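Particle-associated lyase (Acinetobacter bacteriophage AP22, PDB 4Y9V) probably cleaves the capsular polysaccharide of Acinetobacter baumannii as a tailspike lyase, by beta-elimination at its uronic acid residues, during attachment of the phage to its host. Local coordinates at residues A[267-270]-A[276-279]; A[240-245]-A[250-255]; A[328-333]-A[368-373]; A[96-101]-A[112-117]; A[167-172]-A[335-340]. All coordinates share one frame; numbering follows the deposited sequence. Where two conformers were deposited one is given.

Interaction 1: A[267-270]-A[276-279]; sequences AKNN and LNYG. With 49S (2-acetamido-2-deoxy-beta-D-mannopyranuronic acid), chain B; SO4 (sulfate ion), chain K.
The amide planes of N269 and N277 stand 62° apart where the two side chains meet. The Y278 ring carries L276 CA on one face and sulfate O4 in plane at its edge. Y278 OH donates to that O4 at 2.7 Å; the sulfate probably came from the crystallisation liquor. The same hydroxyl accepts a hydrogen bond from O1 of the bound N-acetylmannosaminuronic acid (49S) at 3.1 Å. L276 CD1 touches 49S C3 at 3.9 Å, and L276 and Y278 both belong to the glycan pocket. This is a corner of the right-handed parallel beta-helix of the pectin lyase-like family, where the chain turns at G279. CA of K268 comes within 3.9 Å of CA of G279. ND2 of N277 gives its hydrogen to OD1 of N269 at 3.0 Å, tilted 32° from the N269 carbonyl plane. N269 has CG anti to its own nitrogen (chi1 -179°), which carries the amide across to N277. A271 N also binds that OD1. N277 OD1 accepts a hydrogen bond from N274 N.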
# COMPACT_ATOMS: atom_id res chain seq x y z
N ALA A 267 22.91 1.20 10.62
CA ALA A 267 23.47 2.53 10.49
C ALA A 267 22.84 3.44 11.55
O ALA A 267 21.62 3.39 11.78
CB ALA A 267 23.20 3.10 9.11
N LYS A 268 23.66 4.26 12.19
CA LYS A 268 23.22 5.04 13.35
C LYS A 268 24.07 6.29 13.50
O LYS A 268 25.16 6.42 12.92
CB LYS A 268 23.24 4.22 14.61
CG LYS A 268 24.61 3.73 14.98
CD LYS A 268 24.62 2.86 16.21
CE LYS A 268 24.09 1.53 16.09
NZ LYS A 268 24.82 0.58 15.24
N ASN A 269 23.59 7.21 14.33
CA ASN A 269 24.39 8.30 14.85
C ASN A 269 24.00 8.51 16.32
O ASN A 269 22.83 8.48 16.64
CB ASN A 269 24.15 9.61 14.08
CG ASN A 269 24.99 10.73 14.62
OD1 ASN A 269 24.57 11.47 15.52
ND2 ASN A 269 26.19 10.91 14.06
N ASN A 270 25.02 8.73 17.17
CA ASN A 270 24.77 8.92 18.58
C ASN A 270 25.59 10.07 19.15
O ASN A 270 25.79 10.14 20.36
CB ASN A 270 25.05 7.63 19.38
CG ASN A 270 24.20 6.47 18.92
OD1 ASN A 270 23.09 6.30 19.50
ND2 ASN A 270 24.61 5.77 17.98
N LEU A 276 23.72 17.92 11.48
CA LEU A 276 23.27 16.71 10.82
C LEU A 276 22.76 15.75 11.90
O LEU A 276 21.65 15.89 12.39
CB LEU A 276 24.31 16.12 9.87
CG LEU A 276 24.52 16.85 8.51
CD1 LEU A 276 25.25 18.17 8.66
CD2 LEU A 276 25.24 15.93 7.52
N ASN A 277 23.59 14.73 12.23
CA ASN A 277 23.25 13.61 13.11
C ASN A 277 22.20 12.70 12.47
O ASN A 277 21.06 12.62 12.89
CB ASN A 277 22.72 14.00 14.50
CG ASN A 277 23.59 14.95 15.27
OD1 ASN A 277 23.25 16.12 15.36
ND2 ASN A 277 24.66 14.45 15.86
N TYR A 278 22.64 12.01 11.40
CA TYR A 278 21.74 11.19 10.60
C TYR A 278 22.17 9.73 10.68
O TYR A 278 23.36 9.42 10.62
CB TYR A 278 21.76 11.65 9.15
CG TYR A 278 21.42 13.11 8.94
CD1 TYR A 278 20.59 13.83 9.79
CD2 TYR A 278 21.91 13.79 7.84
CE1 TYR A 278 20.26 15.16 9.53
CE2 TYR A 278 21.56 15.11 7.56
CZ TYR A 278 20.72 15.79 8.40
OH TYR A 278 20.42 17.09 8.07
N GLY A 279 21.22 8.81 10.81
CA GLY A 279 21.59 7.39 10.75
C GLY A 279 22.05 7.02 9.34
O GLY A 279 23.21 6.65 9.12
C8 49S B . 19.60 19.13 2.53
C7 49S B . 20.36 18.48 3.67
O7 49S B . 20.29 17.25 3.87
N2 49S B . 21.10 19.30 4.43
C2 49S B . 21.83 18.85 5.60
C3 49S B . 23.34 18.79 5.35
O3 49S B . 23.65 17.90 4.28
C1 49S B . 21.57 19.80 6.76
O1 49S B . 20.20 19.95 7.02
O5 49S B . 22.04 21.10 6.41
C5 49S B . 23.48 21.11 6.30
C6 49S B . 23.92 22.54 6.06
O6A 49S B . 23.27 23.24 5.24
O6B 49S B . 24.93 22.93 6.69
C4 49S B . 23.92 20.19 5.16
O4 49S B . 25.35 20.22 5.28
S SO4 K . 17.45 19.36 9.38
O1 SO4 K . 17.62 20.16 8.18
O2 SO4 K . 16.05 18.91 9.48
O3 SO4 K . 17.79 20.22 10.52
O4 SO4 K . 18.31 18.15 9.43

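Interaction 2: A[240-245]-A[250-255]; sequences GYFENK and AGLRLR
Y241 OH donates to E243 OE1 at 2.6 Å, reaching it from above the carboxylate plane, while on the other side of this strand N244 and F242 face G251 and L252. The contact belongs to the parallel beta-helix: strand 241-245 runs along one face, the chain turns a corner at G251, and beyond it runs on another face. OD1 of N244 sits 3.5 Å from CA of G251. ND2 approaches the same CA, so both branches of the amide touch G251. ND2 itself makes a weak hydrogen bond to G246 O. No hydrogen bond joins the two segments. The space between them is filled by side chains in the interior of the coil. F242 has CG anti to its backbone nitrogen (chi1 178°), which extends the ring inward toward L252. CD1 of L252 lies over the ring centre, 4.2 Å from the centroid and 7° off the normal, a CH-pi contact. CB of L252 meets CE2 of F242 at 3.8 Å. L229 of the adjacent strand 229-232 touches both of them, and L216 adds to the packing on F242. The buried carbonyl oxygen of G251 has no hydrogen-bond partner in the model. It lies 3.5 Å from CZ of F242, placed obliquely to the ring.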
# COMPACT_ATOMS: atom_id res chain seq x y z
N GLY A 240 24.91 -4.50 0.86
CA GLY A 240 25.02 -5.56 1.82
C GLY A 240 24.76 -5.10 3.25
O GLY A 240 24.30 -4.00 3.47
N TYR A 241 25.16 -6.02 4.21
CA TYR A 241 24.93 -5.59 5.57
C TYR A 241 25.96 -4.54 6.01
O TYR A 241 27.16 -4.78 5.86
CB TYR A 241 24.99 -6.78 6.53
CG TYR A 241 24.81 -6.34 7.97
CD1 TYR A 241 23.55 -5.99 8.44
CD2 TYR A 241 25.86 -6.20 8.85
CE1 TYR A 241 23.38 -5.55 9.76
CE2 TYR A 241 25.72 -5.77 10.14
CZ TYR A 241 24.45 -5.44 10.61
OH TYR A 241 24.25 -5.02 11.90
N PHE A 242 25.50 -3.43 6.55
CA PHE A 242 26.34 -2.36 7.06
C PHE A 242 25.96 -2.02 8.48
O PHE A 242 24.78 -1.92 8.81
CB PHE A 242 26.13 -1.09 6.19
CG PHE A 242 26.94 0.09 6.70
CD1 PHE A 242 28.28 0.16 6.40
CD2 PHE A 242 26.38 1.03 7.53
CE1 PHE A 242 29.05 1.19 6.91
CE2 PHE A 242 27.15 2.06 8.06
CZ PHE A 242 28.49 2.13 7.73
N GLU A 243 26.98 -1.80 9.32
CA GLU A 243 26.78 -1.38 10.67
C GLU A 243 27.90 -0.42 11.07
O GLU A 243 29.07 -0.72 10.84
CB GLU A 243 26.86 -2.63 11.61
CG GLU A 243 26.87 -2.31 13.10
CD GLU A 243 26.70 -3.53 14.01
OE1 GLU A 243 26.32 -4.61 13.49
OE2 GLU A 243 26.97 -3.37 15.20
N ASN A 244 27.55 0.69 11.72
CA ASN A 244 28.56 1.58 12.30
C ASN A 244 28.25 1.84 13.75
O ASN A 244 27.09 1.85 14.17
CB ASN A 244 28.66 2.92 11.54
CG ASN A 244 27.47 3.82 11.81
OD1 ASN A 244 26.36 3.53 11.33
ND2 ASN A 244 27.63 4.84 12.64
N LYS A 245 29.30 2.15 14.49
CA LYS A 245 29.27 2.81 15.79
C LYS A 245 30.02 4.12 15.65
O LYS A 245 31.15 4.09 15.15
CB LYS A 245 29.95 1.91 16.85
CG LYS A 245 30.21 2.61 18.17
CD LYS A 245 30.74 1.70 19.21
CE LYS A 245 30.83 2.39 20.59
NZ LYS A 245 31.35 1.35 21.53
N ALA A 250 27.01 11.44 10.36
CA ALA A 250 26.08 10.45 9.82
C ALA A 250 26.78 9.09 9.82
O ALA A 250 28.00 9.02 9.75
CB ALA A 250 25.61 10.82 8.44
N GLY A 251 25.97 8.04 9.82
CA GLY A 251 26.52 6.68 9.82
C GLY A 251 26.81 6.13 8.44
O GLY A 251 27.91 5.57 8.19
N LEU A 252 25.86 6.29 7.53
CA LEU A 252 25.95 5.82 6.16
C LEU A 252 25.40 6.91 5.27
O LEU A 252 24.31 7.43 5.57
CB LEU A 252 25.11 4.55 6.00
CG LEU A 252 25.00 3.97 4.58
CD1 LEU A 252 26.34 3.49 4.07
CD2 LEU A 252 23.98 2.82 4.55
N ARG A 253 26.09 7.22 4.18
CA ARG A 253 25.56 8.17 3.20
C ARG A 253 25.58 7.53 1.83
O ARG A 253 26.61 6.99 1.39
CB ARG A 253 26.36 9.48 3.18
CG ARG A 253 25.90 10.46 2.13
CD ARG A 253 26.70 11.75 2.11
NE ARG A 253 26.53 12.49 3.35
CZ ARG A 253 27.47 13.11 4.04
NH1 ARG A 253 28.72 13.10 3.63
NH2 ARG A 253 27.15 13.73 5.18
N LEU A 254 24.44 7.59 1.14
CA LEU A 254 24.32 7.25 -0.28
C LEU A 254 24.15 8.60 -1.00
O LEU A 254 23.17 9.29 -0.70
CB LEU A 254 23.13 6.37 -0.61
CG LEU A 254 23.04 4.96 -0.02
CD1 LEU A 254 24.39 4.27 -0.02
CD2 LEU A 254 22.53 4.96 1.40
N ARG A 255 25.10 8.95 -1.87
CA ARG A 255 25.15 10.28 -2.46
C ARG A 255 25.15 10.18 -3.97
O ARG A 255 25.94 9.44 -4.55
CB ARG A 255 26.41 11.00 -1.97
CG ARG A 255 26.57 12.43 -2.49
CD ARG A 255 27.65 13.14 -1.72
NE ARG A 255 27.83 14.55 -2.07
CZ ARG A 255 28.89 15.07 -2.68
NH1 ARG A 255 29.79 14.33 -3.25
NH2 ARG A 255 28.98 16.39 -2.72

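Interaction 3: A[328-333]-A[368-373]; sequences ETDTSG and YEREGQ
D330 meets the turn 370-373 with both carboxylate oxygens, and this is the tight part of the contact. OD1 accepts the backbone N-H of E371 at 2.8 Å, with an angle of 157° at the hydrogen. OD2 accepts the N-H of G372 at 2.9 Å, with a more bent angle of 142°. Each oxygen uses its syn lone pair, so the carboxylate spans two successive amides of the type I turn from R370 to Q373. The bonds hold it from both oxygens and should limit its rotation. D330 has CG anti to its backbone nitrogen (chi1 -159°), which sends the group across to the turn. The CB of R370 packs on OD1 of D330 at 3.4 Å, and CB of E371 lies 3.5 Å from OD2 of D330. The other side is looser and wet. Two deposited water positions lie too close together to be filled at once. Each links D330 O to NH1 of R370. The guanidinium makes no direct contact with the D330 carboxylate. Instead NE of R370 donates to Q373 O at 2.8 Å and ties its chain to the turn. The E371 carboxylate points elsewhere and forms a salt bridge with K396. The contact lies at the surface, between loops that follow strands of the beta-helix. One loop comes after strand 323-327. The other leads from strand 366-368 toward strand 376-378.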
# COMPACT_ATOMS: atom_id res chain seq x y z
N GLU A 328 16.47 10.66 18.96
CA GLU A 328 16.54 10.86 20.42
C GLU A 328 16.15 12.28 20.81
O GLU A 328 15.41 12.47 21.80
CB GLU A 328 17.98 10.54 20.85
CG GLU A 328 18.23 10.80 22.34
CD GLU A 328 18.75 12.18 22.65
OE1 GLU A 328 19.69 12.62 21.95
OE2 GLU A 328 18.33 12.73 23.69
N THR A 329 16.62 13.28 20.07
CA THR A 329 16.16 14.64 20.25
C THR A 329 14.75 14.78 19.66
O THR A 329 14.25 13.90 18.98
CB THR A 329 17.12 15.66 19.63
OG1 THR A 329 17.13 15.51 18.21
CG2 THR A 329 18.53 15.56 20.21
N ASP A 330 14.15 15.95 19.89
CA ASP A 330 12.74 16.15 19.53
C ASP A 330 12.50 16.57 18.09
O ASP A 330 11.46 17.17 17.82
CB ASP A 330 12.09 17.13 20.49
CG ASP A 330 10.57 17.04 20.53
OD1 ASP A 330 10.07 15.88 20.56
OD2 ASP A 330 9.91 18.10 20.57
N THR A 331 13.34 16.18 17.18
CA THR A 331 13.10 16.28 15.74
C THR A 331 12.38 15.00 15.28
O THR A 331 11.76 14.32 16.08
CB THR A 331 14.38 16.63 15.01
OG1 THR A 331 14.07 16.91 13.63
CG2 THR A 331 15.44 15.56 15.05
N SER A 332 12.44 14.73 13.98
CA SER A 332 11.74 13.58 13.41
C SER A 332 12.66 12.42 13.13
O SER A 332 13.79 12.56 12.66
CB SER A 332 11.01 13.98 12.13
OG SER A 332 11.95 14.47 11.16
N GLY A 333 12.13 11.22 13.35
CA GLY A 333 12.83 10.02 12.93
C GLY A 333 12.95 9.90 11.42
O GLY A 333 14.02 9.68 10.87
N TYR A 368 4.16 9.50 15.94
CA TYR A 368 4.08 10.02 17.28
C TYR A 368 4.30 11.54 17.30
O TYR A 368 5.19 12.07 16.64
CB TYR A 368 5.10 9.38 18.23
CG TYR A 368 4.88 7.91 18.43
CD1 TYR A 368 3.98 7.38 19.32
CD2 TYR A 368 5.63 7.04 17.67
CE1 TYR A 368 3.78 5.99 19.47
CE2 TYR A 368 5.48 5.69 17.79
CZ TYR A 368 4.55 5.18 18.68
OH TYR A 368 4.43 3.81 18.81
N GLU A 369 3.52 12.22 18.11
CA GLU A 369 3.66 13.65 18.27
C GLU A 369 5.00 13.98 18.90
O GLU A 369 5.44 13.30 19.84
CB GLU A 369 2.53 14.16 19.18
CG GLU A 369 2.39 15.67 19.14
CD GLU A 369 1.40 16.27 20.12
OE1 GLU A 369 0.99 15.60 21.07
OE2 GLU A 369 1.12 17.47 19.92
N ARG A 370 5.65 15.05 18.44
CA ARG A 370 6.84 15.55 19.14
C ARG A 370 6.44 16.20 20.46
O ARG A 370 5.29 16.64 20.67
CB ARG A 370 7.64 16.52 18.27
CG ARG A 370 6.96 17.87 18.00
CD ARG A 370 7.93 18.91 17.53
NE ARG A 370 7.21 20.17 17.35
CZ ARG A 370 7.77 21.32 16.98
NH1 ARG A 370 9.08 21.39 16.77
NH2 ARG A 370 7.02 22.38 16.80
N GLU A 371 7.40 16.31 21.37
CA GLU A 371 7.17 17.00 22.64
C GLU A 371 6.74 18.43 22.44
O GLU A 371 5.92 18.97 23.21
CB GLU A 371 8.40 16.93 23.55
CG GLU A 371 8.79 15.49 23.93
CD GLU A 371 7.68 14.75 24.63
OE1 GLU A 371 7.21 15.21 25.71
OE2 GLU A 371 7.15 13.76 24.12
N GLY A 372 7.28 19.07 21.40
CA GLY A 372 7.01 20.46 21.09
C GLY A 372 5.69 20.73 20.35
O GLY A 372 5.49 21.88 19.92
N GLN A 373 4.85 19.73 20.23
CA GLN A 373 3.50 19.73 19.63
C GLN A 373 3.55 19.44 18.13
O GLN A 373 4.39 19.96 17.38
CB GLN A 373 2.69 21.00 19.82
CG GLN A 373 2.53 21.42 21.28
CD GLN A 373 1.41 22.41 21.46
OE1 GLN A 373 0.83 22.93 20.49
NE2 GLN A 373 1.08 22.71 22.72
O HOH W 1 11.27 19.52 16.41
O HOH W 2 11.32 19.73 17.12

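Interaction 4: A[96-101]-A[112-117]; sequences FEFVNE and GGFYAS. With EDO (1,2-ethanediol), chain J.
Strands 96-100 and 113-117 are extended but not bonded to each other, and they meet through side chains across the interior. They belong to different faces of the parallel beta-helix. F98 and F114 alone make the contact. They come from opposite directions, each with CG anti to its carbonyl carbon (chi1 -76° in both). The ring planes are nearly parallel, at 10°. The rings are slid well apart, with centroids 5.6 Å from each other, so they barely overlap. The closest atoms are CZ of F98 and CE2 of F114, 3.8 Å apart. This is apolar packing with little stacking. A second aromatic gives F98 fuller cover, since CE1 of F96 sits 3.6 Å above the centre of the F98 ring. F114 is hemmed in by F92 and F108, both edge-to-face, and by F106. The two rings are therefore part of a larger phenylalanine cluster in the interior of the beta-helix. Strand 96-100 lies between strands 77-79 and 211-213 in a parallel sheet. Strand 113-125 belongs to another sheet, between strands 89-92 and 229-232, which both run parallel to it.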
# COMPACT_ATOMS: atom_id res chain seq x y z
N PHE A 96 35.44 -2.49 -6.38
CA PHE A 96 36.09 -3.22 -5.30
C PHE A 96 35.04 -4.00 -4.56
O PHE A 96 33.96 -3.47 -4.33
CB PHE A 96 36.80 -2.22 -4.36
CG PHE A 96 37.75 -2.88 -3.40
CD1 PHE A 96 37.35 -3.33 -2.16
CD2 PHE A 96 39.07 -3.06 -3.79
CE1 PHE A 96 38.27 -3.94 -1.29
CE2 PHE A 96 39.96 -3.65 -2.93
CZ PHE A 96 39.58 -4.11 -1.69
N GLU A 97 35.37 -5.21 -4.14
CA GLU A 97 34.47 -6.06 -3.37
C GLU A 97 35.17 -6.60 -2.12
O GLU A 97 36.23 -7.23 -2.25
CB GLU A 97 33.96 -7.21 -4.22
CG GLU A 97 33.06 -8.17 -3.44
CD GLU A 97 32.39 -9.26 -4.24
OE1 GLU A 97 32.69 -9.41 -5.45
OE2 GLU A 97 31.52 -9.98 -3.65
N PHE A 98 34.57 -6.38 -0.97
CA PHE A 98 34.98 -7.05 0.26
C PHE A 98 34.14 -8.31 0.48
O PHE A 98 32.91 -8.30 0.33
CB PHE A 98 34.71 -6.17 1.50
CG PHE A 98 35.69 -5.06 1.70
CD1 PHE A 98 36.89 -5.29 2.38
CD2 PHE A 98 35.45 -3.74 1.26
CE1 PHE A 98 37.77 -4.26 2.64
CE2 PHE A 98 36.35 -2.72 1.52
CZ PHE A 98 37.51 -2.98 2.22
N VAL A 99 34.82 -9.37 0.96
CA VAL A 99 34.18 -10.54 1.52
C VAL A 99 34.74 -10.67 2.94
O VAL A 99 35.82 -11.21 3.17
CB VAL A 99 34.40 -11.82 0.72
CG1 VAL A 99 33.56 -12.95 1.33
CG2 VAL A 99 34.09 -11.63 -0.73
N ASN A 100 34.01 -10.10 3.91
CA ASN A 100 34.46 -10.00 5.28
C ASN A 100 33.82 -11.07 6.17
O ASN A 100 32.61 -11.24 6.12
CB ASN A 100 34.13 -8.62 5.83
CG ASN A 100 34.90 -7.53 5.10
OD1 ASN A 100 35.98 -7.73 4.62
ND2 ASN A 100 34.31 -6.33 5.05
N GLU A 101 34.61 -11.75 6.99
CA GLU A 101 34.05 -12.62 8.01
C GLU A 101 33.26 -11.78 9.02
O GLU A 101 33.64 -10.64 9.32
CB GLU A 101 35.16 -13.42 8.69
CG GLU A 101 35.82 -14.46 7.80
CD GLU A 101 36.80 -15.35 8.54
OE1 GLU A 101 37.33 -14.90 9.60
OE2 GLU A 101 37.08 -16.49 8.10
N GLY A 112 39.68 8.18 10.39
CA GLY A 112 39.51 7.31 9.23
C GLY A 112 38.08 7.29 8.68
O GLY A 112 37.13 7.81 9.28
N GLY A 113 37.94 6.60 7.56
CA GLY A 113 36.62 6.31 6.98
C GLY A 113 36.82 5.63 5.64
O GLY A 113 37.94 5.51 5.15
N PHE A 114 35.71 5.18 5.04
CA PHE A 114 35.69 4.67 3.69
C PHE A 114 34.84 5.60 2.82
O PHE A 114 33.74 6.00 3.21
CB PHE A 114 35.08 3.25 3.60
CG PHE A 114 35.93 2.10 4.08
CD1 PHE A 114 37.24 2.23 4.53
CD2 PHE A 114 35.38 0.84 4.06
CE1 PHE A 114 37.96 1.12 4.93
CE2 PHE A 114 36.12 -0.28 4.43
CZ PHE A 114 37.41 -0.13 4.90
N TYR A 115 35.32 5.88 1.61
CA TYR A 115 34.58 6.70 0.67
C TYR A 115 34.70 6.04 -0.70
O TYR A 115 35.81 6.00 -1.24
CB TYR A 115 35.12 8.15 0.63
CG TYR A 115 34.12 9.14 0.11
CD1 TYR A 115 33.63 9.09 -1.20
CD2 TYR A 115 33.59 10.15 0.93
CE1 TYR A 115 32.69 10.00 -1.67
CE2 TYR A 115 32.65 11.04 0.47
CZ TYR A 115 32.20 10.97 -0.83
OH TYR A 115 31.24 11.85 -1.24
N ALA A 116 33.61 5.54 -1.25
CA ALA A 116 33.60 4.88 -2.55
C ALA A 116 32.87 5.80 -3.53
O ALA A 116 31.76 6.18 -3.26
CB ALA A 116 32.89 3.55 -2.45
N SER A 117 33.53 6.16 -4.63
CA SER A 117 32.94 7.12 -5.52
C SER A 117 33.21 6.81 -6.99
O SER A 117 34.35 6.58 -7.39
CB SER A 117 33.48 8.51 -5.24
OG SER A 117 32.79 9.54 -5.91
C1 EDO J . 37.47 -19.81 8.87
O1 EDO J . 36.60 -18.92 9.57
C2 EDO J . 38.75 -20.03 9.62
O2 EDO J . 38.53 -20.70 10.84

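Interaction 5: A[167-172]-A[335-340]; sequences NYYRKG and DMHGNV. With 49S (2-acetamido-2-deoxy-beta-D-mannopyranuronic acid), chain B; 49T (2-acetamido-2-deoxy-alpha-D-fucopyranose), chain C.
Y169 lies over the turn 337-340, with CB of N339 on one ring face, 4.0 Å from the centroid, as a CH-pi contact. CG of Y169 is anti to its carbonyl carbon (chi1 -69°), which puts the ring there. Y169 OH approaches H337 CB at 3.6 Å, in line with the edge of the imidazole. Methyl C8 of the bound sugar 49S meets the Y169 ring edge. The acetamido group of 49S lies over one face of H337. H337 NE2 shares a hydrogen bond with 49S O1 at 2.9 Å. Y168 OH donates to 49S O6A at 2.6 Å and accepts from 49S N2 at 3.1 Å. C6 of the N-acetylfucosamine 49T lies over one face of the Y168 ring, 3.4 Å above its centre. Further out, H337 ND1 donates to D335 OD2 at 2.7 Å, which fixes the ring. E380 binds both Y169 OH and G338 N. Y168, Y169 and H337 line the glycan pocket, between an Ig-like-range loop leading into strand 172-181 and a pectin lyase-like-range loop before strand 340-341.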
# COMPACT_ATOMS: atom_id res chain seq x y z
N ASN A 167 20.27 27.94 -0.40
CA ASN A 167 20.92 28.31 -1.63
C ASN A 167 21.33 27.09 -2.48
O ASN A 167 21.32 27.16 -3.71
CB ASN A 167 22.15 29.22 -1.36
CG ASN A 167 23.33 28.50 -0.82
OD1 ASN A 167 23.27 27.80 0.16
ND2 ASN A 167 24.43 28.69 -1.56
N TYR A 168 21.67 26.00 -1.80
CA TYR A 168 22.13 24.80 -2.48
C TYR A 168 20.99 23.88 -2.96
O TYR A 168 21.27 22.84 -3.55
CB TYR A 168 23.11 24.04 -1.60
CG TYR A 168 22.64 23.60 -0.25
CD1 TYR A 168 22.11 22.31 -0.05
CD2 TYR A 168 22.75 24.42 0.88
CE1 TYR A 168 21.71 21.88 1.20
CE2 TYR A 168 22.36 23.98 2.15
CZ TYR A 168 21.86 22.71 2.30
OH TYR A 168 21.53 22.23 3.56
N TYR A 169 19.75 24.32 -2.79
CA TYR A 169 18.61 23.61 -3.39
C TYR A 169 18.50 24.05 -4.85
O TYR A 169 17.72 24.93 -5.21
CB TYR A 169 17.34 23.89 -2.63
CG TYR A 169 17.22 23.33 -1.24
CD1 TYR A 169 18.09 22.35 -0.74
CD2 TYR A 169 16.17 23.72 -0.40
CE1 TYR A 169 17.91 21.80 0.54
CE2 TYR A 169 15.96 23.17 0.82
CZ TYR A 169 16.82 22.21 1.32
OH TYR A 169 16.64 21.61 2.54
N ARG A 170 19.34 23.42 -5.69
CA ARG A 170 19.46 23.69 -7.10
C ARG A 170 18.75 22.60 -7.88
O ARG A 170 18.67 21.43 -7.46
CB ARG A 170 20.93 23.81 -7.53
CG ARG A 170 21.69 24.82 -6.68
CD ARG A 170 23.00 25.28 -7.34
NE ARG A 170 23.82 26.03 -6.39
CZ ARG A 170 24.54 25.47 -5.44
NH1 ARG A 170 24.72 24.16 -5.41
NH2 ARG A 170 25.08 26.23 -4.50
N LYS A 171 18.19 22.97 -9.04
CA LYS A 171 17.40 22.01 -9.83
C LYS A 171 18.32 21.14 -10.70
O LYS A 171 19.41 21.53 -11.10
CB LYS A 171 16.31 22.71 -10.63
CG LYS A 171 16.78 23.64 -11.71
CD LYS A 171 15.60 24.23 -12.47
CE LYS A 171 16.03 25.19 -13.57
NZ LYS A 171 14.85 25.79 -14.22
N GLY A 172 17.80 19.95 -11.02
CA GLY A 172 18.49 19.01 -11.87
C GLY A 172 17.87 17.64 -11.72
O GLY A 172 16.97 17.45 -10.90
N ASP A 335 12.52 11.75 7.79
CA ASP A 335 12.69 13.09 7.28
C ASP A 335 12.60 13.16 5.77
O ASP A 335 13.00 12.25 5.03
CB ASP A 335 14.07 13.65 7.73
CG ASP A 335 14.53 14.88 6.94
OD1 ASP A 335 14.06 15.99 7.31
OD2 ASP A 335 15.34 14.69 5.99
N MET A 336 12.16 14.34 5.31
CA MET A 336 12.32 14.80 3.94
C MET A 336 12.67 16.28 4.00
O MET A 336 11.86 17.08 4.49
CB MET A 336 11.05 14.63 3.09
CG MET A 336 10.46 13.23 3.12
SD MET A 336 8.98 13.21 2.08
CE MET A 336 8.21 11.69 2.61
N HIS A 337 13.85 16.66 3.51
CA HIS A 337 14.23 18.05 3.37
C HIS A 337 13.51 18.72 2.20
O HIS A 337 12.87 18.06 1.36
CB HIS A 337 15.76 18.17 3.18
CG HIS A 337 16.57 18.00 4.40
ND1 HIS A 337 16.65 16.90 5.20
CD2 HIS A 337 17.43 18.88 4.95
CE1 HIS A 337 17.51 17.11 6.19
NE2 HIS A 337 18.01 18.31 6.03
N GLY A 338 13.66 20.03 2.08
CA GLY A 338 13.04 20.82 1.04
C GLY A 338 13.55 20.63 -0.38
O GLY A 338 13.00 21.23 -1.29
N ASN A 339 14.57 19.79 -0.59
CA ASN A 339 14.94 19.37 -1.93
C ASN A 339 14.44 17.97 -2.28
O ASN A 339 15.01 17.37 -3.19
CB ASN A 339 16.46 19.45 -2.14
CG ASN A 339 17.15 18.33 -1.35
OD1 ASN A 339 16.68 17.96 -0.29
ND2 ASN A 339 18.27 17.87 -1.87
N VAL A 340 13.40 17.49 -1.59
CA VAL A 340 12.88 16.15 -1.78
C VAL A 340 11.45 16.21 -2.29
O VAL A 340 10.58 16.82 -1.65
CB VAL A 340 12.89 15.37 -0.45
CG1 VAL A 340 12.33 13.96 -0.66
CG2 VAL A 340 14.29 15.32 0.14
C8 49S B . 19.60 19.13 2.53
C7 49S B . 20.36 18.48 3.67
O7 49S B . 20.29 17.25 3.87
N2 49S B . 21.10 19.30 4.43
C2 49S B . 21.83 18.85 5.60
C3 49S B . 23.34 18.79 5.35
O3 49S B . 23.65 17.90 4.28
C1 49S B . 21.57 19.80 6.76
O1 49S B . 20.20 19.95 7.02
O5 49S B . 22.04 21.10 6.41
C5 49S B . 23.48 21.11 6.30
C6 49S B . 23.92 22.54 6.06
O6A 49S B . 23.27 23.24 5.24
O6B 49S B . 24.93 22.93 6.69
C4 49S B . 23.92 20.19 5.16
O4 49S B . 25.35 20.22 5.28
C1 49T C . 26.12 19.76 4.19
C2 49T C . 27.59 19.98 4.58
N2 49T C . 27.82 19.49 5.95
C7 49T C . 28.51 18.39 6.18
O7 49T C . 28.93 17.63 5.33
C8 49T C . 28.73 18.09 7.67
O5 49T C . 25.81 20.40 3.00
C5 49T C . 26.08 21.81 2.95
C6 49T C . 25.56 22.34 1.63
C4 49T C . 27.58 22.03 3.17
O4 49T C . 28.29 21.40 2.11
C3 49T C . 27.96 21.44 4.50
O3 49T C . 29.40 21.53 4.66

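In the fold
Interactions 1, 2, 4 and 5 are buried, while interaction 3 lies at the surface. Interactions 1 and 2 touch: strands 250-255 and 278-283 meet at Y278 O and G251 N, and separately K268 NZ reaches N244 O. Interaction 4 is apolar, and its Y115 lies beside R255 of interaction 2. Interaction 2 is mainly apolar too, whereas interaction 1 pairs two amides at a corner. Interaction 3 relies on a charged carboxylate, backbone amides and water. Interactions 1 and 5 share the sugar 49S, with Y278 and H337 side by side. Interaction 5 joins loops far apart in sequence, and interactions 1 and 2 lie within the span it closes.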